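PDB 3HYW: sulfide-quinone reductase from Aquifex aeolicus, which catalyses the FAD-dependent oxidation of hydrogen sulfide by a quinone, building polysulfide on active-site cysteines, as a homotrimeric monotopic membrane protein. Local coordinates for residues I218-V223 against K303-T308; T296-I301 against P362-R367. All coordinates share one frame; numbering follows the deposited sequence.

The order along the chain is 218-223, 296-301, 303-308 and 362-367, so the two contacts interleave: each takes one segment from the long loop that joins strand 289-291, an outermost strand of the five-stranded parallel sheet, to helix 314-332. Their centres lie about 18 Å apart, and they touch where Thr308 O packs 3.8 Å from Pro300 CB. Contact 1 sets the later part of the loop against the turn leading into strand 222-226 of the three-stranded antiparallel sheet. Contact 2 sets the earlier part, which follows the FAD-binding Val294, against the connection between strands 355-361 and 369-375. One loop thus links the three-stranded antiparallel sheet with the surroundings of the flavin and sulfur sites.

Contact 1. Residues I218-V223 against K303-T308; sequences IANVAV and KTPIPT
Ile306 packs against the backbone from Asn220 to Ala222, and its side chain can be followed outward from the branch at CB. The first torsion puts CG1 beside the backbone N and anti to the carbonyl carbon (chi1 -52°). CG1 lies over the Asn220-Val221 peptide, with Asn220 C 3.5 Å from Ile306 CG1. The other branch, Ile306 CG2, rests 3.7 Å from Val221 O. At the tip, Ile306 CD1 lies 4.0 Å from Val221 C and makes an apolar contact with Ala222 CB at 4.1 Å. An alanine here would probably open a gap over the Asn220-Val221 peptide and cost Ala222 CB this apolar partner. Asn220 and Pro305 meet beside this packing, their side chains crossing at about a right angle, with Asn220 OD1 3.6 Å from Pro305 CB. A water 2.6 Å from Asn220 OD1, which it can donate to although other acceptors compete for its protons, accepts from Ile306 N at 2.9 Å, next to the apolar contact. Asn220 occupies the turn between strand 216-218, at the edge of the mixed sheet, and strand 222-226, at the edge of the antiparallel one. Ala222 bonds through its backbone to Glu234 and touches Pro152, while Ile306 also reaches Ser187, in the loop after strand 182-185.

Contact 2. Residues T296-I301 against P362-R367; sequences TAIPPI and PVIPPR
Ile301 and Ile364 bring two irregular backbones to within 6.3 Å, CA to CA, and the peptide bonds leading into Pro362 and Pro366 are both cis. The segments meet mainly through apolar side chains, with Ile301 reaching three successive residues. Its CD1 is anti to CA about the CB-CG1 bond (chi2 164°), and it comes 3.7 Å from Val363 O, a van der Waals contact with the backbone. Ile301 CG1 meets Ile364 CG1 at 3.9 Å, the two side chains crossing at a slant. The other branch turns to the proline ring: Ile301 CG2 is 3.6 Å from Pro365 CD, and these side chains cross at about a right angle. Ile298 adds a lighter touch, its CG2 against Ile364 CD1. Within 362-367, Arg367 grips Val363 O side-on with two nitrogens. NH1 of Arg367 bonds to Val363 O at 2.7 Å in the carbonyl plane, whereas Arg367 NE, 2.9 Å from Val363 O, stands above that plane. Further bonds from the guanidinium to Val196 O and Gly198 O tie the turn to a neighbouring loop, and Asn214 of a second subunit packs on Arg367 and Pro365. The arrangement belongs to the surroundings of a flavoprotein active site: the Val363 side chain lies about 8 Å from the bound octathiocane and about 9 Å from FAD.

Contact 1. Residues I218-V223 against K303-T308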
ATOM      1  N   ILE A 218       5.998  -9.172 -12.224  1.00 31.88           N
ATOM      2  CA  ILE A 218       4.826  -9.973 -12.517  1.00 31.68           C
ATOM      3  C   ILE A 218       4.840 -11.105 -11.494  1.00 31.36           C
ATOM      4  O   ILE A 218       5.794 -11.879 -11.427  1.00 31.49           O
ATOM      5  CB  ILE A 218       4.878 -10.559 -13.953  1.00 31.72           C
ATOM      6  CG1 ILE A 218       5.190  -9.463 -14.985  1.00 32.40           C
ATOM      7  CG2 ILE A 218       3.577 -11.288 -14.279  1.00 31.47           C
ATOM      8  CD1 ILE A 218       5.681  -9.973 -16.335  1.00 31.73           C
ATOM      9  N   ALA A 219       3.795 -11.175 -10.681  1.00 31.03           N
ATOM     10  CA  ALA A 219       3.685 -12.210  -9.662  1.00 30.96           C
ATOM     11  C   ALA A 219       2.532 -13.139 -10.007  1.00 30.64           C
ATOM     12  O   ALA A 219       1.715 -12.832 -10.876  1.00 30.24           O
ATOM     13  CB  ALA A 219       3.487 -11.581  -8.279  1.00 30.80           C
ATOM     14  N   ASN A 220       2.480 -14.279  -9.326  1.00 30.55           N
ATOM     15  CA  ASN A 220       1.364 -15.219  -9.444  1.00 30.25           C
ATOM     16  C   ASN A 220       1.239 -15.839 -10.839  1.00 30.34           C
ATOM     17  O   ASN A 220       0.132 -16.097 -11.319  1.00 29.83           O
ATOM     18  CB  ASN A 220       0.047 -14.542  -9.018  1.00 30.16           C
ATOM     19  CG  ASN A 220      -0.900 -15.493  -8.322  1.00 30.15           C
ATOM     20  OD1 ASN A 220      -0.486 -16.509  -7.761  1.00 30.03           O
ATOM     21  ND2 ASN A 220      -2.185 -15.164  -8.346  1.00 29.70           N
ATOM     22  N   VAL A 221       2.384 -16.085 -11.475  1.00 30.12           N
ATOM     23  CA  VAL A 221       2.407 -16.690 -12.805  1.00 30.08           C
ATOM     24  C   VAL A 221       3.392 -17.850 -12.827  1.00 30.47           C
ATOM     25  O   VAL A 221       4.261 -17.960 -11.963  1.00 30.25           O
ATOM     26  CB  VAL A 221       2.759 -15.669 -13.930  1.00 29.75           C
ATOM     27  CG1 VAL A 221       1.677 -14.595 -14.063  1.00 29.58           C
ATOM     28  CG2 VAL A 221       4.128 -15.038 -13.692  1.00 29.60           C
ATOM     29  N   ALA A 222       3.249 -18.707 -13.831  1.00 31.07           N
ATOM     30  CA  ALA A 222       4.087 -19.887 -13.964  1.00 31.53           C
ATOM     31  C   ALA A 222       4.997 -19.720 -15.173  1.00 31.86           C
ATOM     32  O   ALA A 222       4.534 -19.763 -16.320  1.00 31.37           O
ATOM     33  CB  ALA A 222       3.208 -21.139 -14.119  1.00 31.88           C
ATOM     34  N   VAL A 223       6.286 -19.500 -14.911  1.00 32.09           N
ATOM     35  CA  VAL A 223       7.292 -19.459 -15.970  1.00 32.46           C
ATOM     36  C   VAL A 223       7.358 -20.848 -16.597  1.00 32.98           C
ATOM     37  O   VAL A 223       7.580 -21.848 -15.896  1.00 33.17           O
ATOM     38  CB  VAL A 223       8.678 -19.033 -15.431  1.00 32.49           C
ATOM     39  CG1 VAL A 223       9.742 -19.092 -16.527  1.00 32.36           C
ATOM     40  CG2 VAL A 223       8.605 -17.641 -14.846  1.00 31.90           C
ATOM     41  N   LYS A 303      -0.704 -23.458   0.364  1.00 38.21           N
ATOM     42  CA  LYS A 303      -0.909 -23.860  -1.019  1.00 38.18           C
ATOM     43  C   LYS A 303      -1.253 -22.600  -1.812  1.00 37.35           C
ATOM     44  O   LYS A 303      -2.366 -22.081  -1.733  1.00 37.49           O
ATOM     45  CB  LYS A 303      -2.036 -24.900  -1.099  1.00 38.62           C
ATOM     46  CG  LYS A 303      -2.237 -25.568  -2.469  1.00 39.57           C
ATOM     47  CD  LYS A 303      -3.386 -26.576  -2.416  1.00 39.72           C
ATOM     48  CE  LYS A 303      -3.689 -27.222  -3.783  1.00 42.05           C
ATOM     49  NZ  LYS A 303      -2.809 -28.411  -4.072  1.00 43.51           N
ATOM     50  N   THR A 304      -0.274 -22.090  -2.551  1.00 36.30           N
ATOM     51  CA  THR A 304      -0.449 -20.863  -3.327  1.00 35.37           C
ATOM     52  C   THR A 304      -1.008 -21.210  -4.712  1.00 34.59           C
ATOM     53  O   THR A 304      -0.863 -22.347  -5.148  1.00 34.56           O
ATOM     54  CB  THR A 304       0.879 -20.105  -3.440  1.00 35.16           C
ATOM     55  OG1 THR A 304       1.891 -21.000  -3.906  1.00 35.14           O
ATOM     56  CG2 THR A 304       1.297 -19.561  -2.073  1.00 35.61           C
ATOM     57  N   PRO A 305      -1.664 -20.244  -5.398  1.00 34.17           N
ATOM     58  CA  PRO A 305      -2.247 -20.536  -6.723  1.00 33.65           C
ATOM     59  C   PRO A 305      -1.233 -21.111  -7.722  1.00 33.22           C
ATOM     60  O   PRO A 305      -1.557 -22.036  -8.468  1.00 33.35           O
ATOM     61  CB  PRO A 305      -2.765 -19.174  -7.182  1.00 33.82           C
ATOM     62  CG  PRO A 305      -3.053 -18.440  -5.908  1.00 34.19           C
ATOM     63  CD  PRO A 305      -1.933 -18.854  -4.987  1.00 33.78           C
ATOM     64  N   ILE A 306      -0.023 -20.565  -7.731  1.00 32.50           N
ATOM     65  CA  ILE A 306       1.104 -21.195  -8.411  1.00 31.95           C
ATOM     66  C   ILE A 306       1.914 -21.872  -7.305  1.00 32.06           C
ATOM     67  O   ILE A 306       2.309 -21.210  -6.344  1.00 31.73           O
ATOM     68  CB  ILE A 306       1.976 -20.165  -9.192  1.00 31.61           C
ATOM     69  CG1 ILE A 306       1.117 -19.285 -10.128  1.00 30.95           C
ATOM     70  CG2 ILE A 306       3.115 -20.859  -9.935  1.00 31.36           C
ATOM     71  CD1 ILE A 306       0.402 -20.029 -11.271  1.00 29.38           C
ATOM     72  N   PRO A 307       2.146 -23.196  -7.418  1.00 32.37           N
ATOM     73  CA  PRO A 307       2.777 -23.909  -6.305  1.00 32.62           C
ATOM     74  C   PRO A 307       4.122 -23.325  -5.881  1.00 32.76           C
ATOM     75  O   PRO A 307       4.964 -23.004  -6.726  1.00 32.54           O
ATOM     76  CB  PRO A 307       2.941 -25.337  -6.847  1.00 32.81           C
ATOM     77  CG  PRO A 307       1.871 -25.458  -7.892  1.00 32.87           C
ATOM     78  CD  PRO A 307       1.839 -24.104  -8.541  1.00 32.43           C
ATOM     79  N   THR A 308       4.291 -23.164  -4.570  1.00 33.08           N
ATOM     80  CA  THR A 308       5.560 -22.746  -3.976  1.00 33.27           C
ATOM     81  C   THR A 308       5.842 -23.600  -2.737  1.00 33.49           C
ATOM     82  O   THR A 308       4.940 -24.226  -2.192  1.00 33.80           O
ATOM     83  CB  THR A 308       5.566 -21.248  -3.574  1.00 33.28           C
ATOM     84  OG1 THR A 308       4.557 -21.005  -2.582  1.00 33.52           O
ATOM     85  CG2 THR A 308       5.322 -20.345  -4.778  1.00 32.69           C
TER
HETATM   86  O   HOH W   1       1.084 -18.178  -6.495  1.00 27.29           O

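Contact 2. Residues T296-I301 against P362-R367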
ATOM      1  N   THR A 296      15.296 -31.968   3.819  1.00 32.00           N
ATOM      2  CA  THR A 296      14.175 -32.426   4.659  1.00 32.10           C
ATOM      3  C   THR A 296      12.809 -32.086   4.055  1.00 32.11           C
ATOM      4  O   THR A 296      12.597 -30.983   3.556  1.00 32.97           O
ATOM      5  CB  THR A 296      14.257 -31.893   6.113  1.00 32.02           C
ATOM      6  OG1 THR A 296      14.254 -30.456   6.130  1.00 30.73           O
ATOM      7  CG2 THR A 296      15.513 -32.419   6.799  1.00 31.55           C
ATOM      8  N   ALA A 297      11.884 -33.039   4.106  1.00 31.86           N
ATOM      9  CA  ALA A 297      10.537 -32.814   3.592  1.00 31.94           C
ATOM     10  C   ALA A 297       9.696 -32.055   4.620  1.00 32.10           C
ATOM     11  O   ALA A 297       9.266 -32.613   5.635  1.00 31.98           O
ATOM     12  CB  ALA A 297       9.878 -34.135   3.220  1.00 31.71           C
ATOM     13  N   ILE A 298       9.472 -30.774   4.355  1.00 32.25           N
ATOM     14  CA  ILE A 298       8.634 -29.949   5.216  1.00 32.35           C
ATOM     15  C   ILE A 298       7.467 -29.473   4.359  1.00 32.57           C
ATOM     16  O   ILE A 298       7.692 -28.919   3.285  1.00 32.10           O
ATOM     17  CB  ILE A 298       9.407 -28.732   5.804  1.00 32.12           C
ATOM     18  CG1 ILE A 298      10.615 -29.183   6.629  1.00 32.46           C
ATOM     19  CG2 ILE A 298       8.491 -27.868   6.689  1.00 31.57           C
ATOM     20  CD1 ILE A 298      11.466 -28.022   7.136  1.00 32.21           C
ATOM     21  N   PRO A 299       6.220 -29.701   4.822  1.00 33.21           N
ATOM     22  CA  PRO A 299       5.053 -29.298   4.035  1.00 33.63           C
ATOM     23  C   PRO A 299       5.028 -27.777   3.825  1.00 33.96           C
ATOM     24  O   PRO A 299       5.592 -27.047   4.635  1.00 33.77           O
ATOM     25  CB  PRO A 299       3.868 -29.745   4.903  1.00 33.71           C
ATOM     26  CG  PRO A 299       4.450 -30.794   5.837  1.00 34.06           C
ATOM     27  CD  PRO A 299       5.832 -30.319   6.105  1.00 33.28           C
ATOM     28  N   PRO A 300       4.409 -27.303   2.726  1.00 34.51           N
ATOM     29  CA  PRO A 300       4.377 -25.857   2.496  1.00 35.01           C
ATOM     30  C   PRO A 300       3.542 -25.102   3.531  1.00 35.54           C
ATOM     31  O   PRO A 300       2.583 -25.647   4.074  1.00 35.46           O
ATOM     32  CB  PRO A 300       3.767 -25.731   1.094  1.00 34.77           C
ATOM     33  CG  PRO A 300       3.009 -26.979   0.885  1.00 35.18           C
ATOM     34  CD  PRO A 300       3.758 -28.050   1.633  1.00 34.72           C
ATOM     35  N   ILE A 301       3.923 -23.856   3.811  1.00 36.40           N
ATOM     36  CA  ILE A 301       3.181 -23.017   4.757  1.00 37.23           C
ATOM     37  C   ILE A 301       1.791 -22.671   4.210  1.00 37.61           C
ATOM     38  O   ILE A 301       0.834 -22.533   4.967  1.00 37.68           O
ATOM     39  CB  ILE A 301       3.985 -21.746   5.143  1.00 37.42           C
ATOM     40  CG1 ILE A 301       5.090 -22.118   6.133  1.00 37.02           C
ATOM     41  CG2 ILE A 301       3.066 -20.669   5.733  1.00 37.79           C
ATOM     42  CD1 ILE A 301       6.172 -21.063   6.305  1.00 36.62           C
ATOM     43  N   PRO A 362       8.128 -18.349  15.032  1.00 34.67           N
ATOM     44  CA  PRO A 362       8.886 -19.173  14.091  1.00 34.79           C
ATOM     45  C   PRO A 362       8.561 -18.779  12.653  1.00 34.73           C
ATOM     46  O   PRO A 362       7.707 -17.926  12.431  1.00 34.46           O
ATOM     47  CB  PRO A 362       8.386 -20.601  14.379  1.00 34.62           C
ATOM     48  CG  PRO A 362       7.553 -20.500  15.634  1.00 34.85           C
ATOM     49  CD  PRO A 362       7.024 -19.109  15.642  1.00 34.55           C
ATOM     50  N   VAL A 363       9.240 -19.386  11.686  1.00 35.14           N
ATOM     51  CA  VAL A 363       8.953 -19.108  10.278  1.00 35.30           C
ATOM     52  C   VAL A 363       7.557 -19.631   9.920  1.00 35.05           C
ATOM     53  O   VAL A 363       6.779 -18.947   9.256  1.00 35.36           O
ATOM     54  CB  VAL A 363      10.049 -19.680   9.339  1.00 35.29           C
ATOM     55  CG1 VAL A 363       9.825 -19.224   7.914  1.00 36.32           C
ATOM     56  CG2 VAL A 363      11.401 -19.195   9.774  1.00 37.38           C
ATOM     57  N   ILE A 364       7.236 -20.828  10.393  1.00 35.04           N
ATOM     58  CA  ILE A 364       5.917 -21.424  10.170  1.00 35.23           C
ATOM     59  C   ILE A 364       4.909 -20.866  11.189  1.00 35.25           C
ATOM     60  O   ILE A 364       5.119 -20.992  12.398  1.00 35.06           O
ATOM     61  CB  ILE A 364       5.991 -22.973  10.243  1.00 35.33           C
ATOM     62  CG1 ILE A 364       6.985 -23.510   9.197  1.00 35.54           C
ATOM     63  CG2 ILE A 364       4.607 -23.598  10.047  1.00 36.00           C
ATOM     64  CD1 ILE A 364       7.463 -24.940   9.469  1.00 35.36           C
ATOM     65  N   PRO A 365       3.823 -20.222  10.701  1.00 35.45           N
ATOM     66  CA  PRO A 365       2.807 -19.639  11.587  1.00 35.54           C
ATOM     67  C   PRO A 365       2.062 -20.696  12.419  1.00 35.60           C
ATOM     68  O   PRO A 365       2.057 -21.868  12.040  1.00 36.00           O
ATOM     69  CB  PRO A 365       1.843 -18.951  10.614  1.00 35.46           C
ATOM     70  CG  PRO A 365       2.616 -18.776   9.351  1.00 36.09           C
ATOM     71  CD  PRO A 365       3.498 -19.989   9.283  1.00 35.28           C
ATOM     72  N   PRO A 366       1.434 -20.290  13.544  1.00 35.43           N
ATOM     73  CA  PRO A 366       1.349 -18.927  14.104  1.00 35.21           C
ATOM     74  C   PRO A 366       2.680 -18.410  14.657  1.00 34.97           C
ATOM     75  O   PRO A 366       3.432 -19.157  15.280  1.00 34.40           O
ATOM     76  CB  PRO A 366       0.324 -19.065  15.239  1.00 35.08           C
ATOM     77  CG  PRO A 366      -0.325 -20.405  15.040  1.00 35.43           C
ATOM     78  CD  PRO A 366       0.693 -21.258  14.372  1.00 35.57           C
ATOM     79  N   ARG A 367       2.957 -17.132  14.421  1.00 34.67           N
ATOM     80  CA  ARG A 367       4.226 -16.539  14.832  1.00 34.71           C
ATOM     81  C   ARG A 367       4.100 -15.781  16.146  1.00 34.94           C
ATOM     82  O   ARG A 367       3.066 -15.172  16.426  1.00 34.50           O
ATOM     83  CB  ARG A 367       4.757 -15.610  13.740  1.00 34.73           C
ATOM     84  CG  ARG A 367       4.892 -16.265  12.386  1.00 33.92           C
ATOM     85  CD  ARG A 367       5.882 -15.523  11.525  1.00 33.83           C
ATOM     86  NE  ARG A 367       6.177 -16.252  10.293  1.00 32.43           N
ATOM     87  CZ  ARG A 367       5.859 -15.830   9.070  1.00 33.19           C
ATOM     88  NH1 ARG A 367       6.174 -16.570   8.018  1.00 30.50           N
ATOM     89  NH2 ARG A 367       5.246 -14.662   8.896  1.00 31.44           N
TER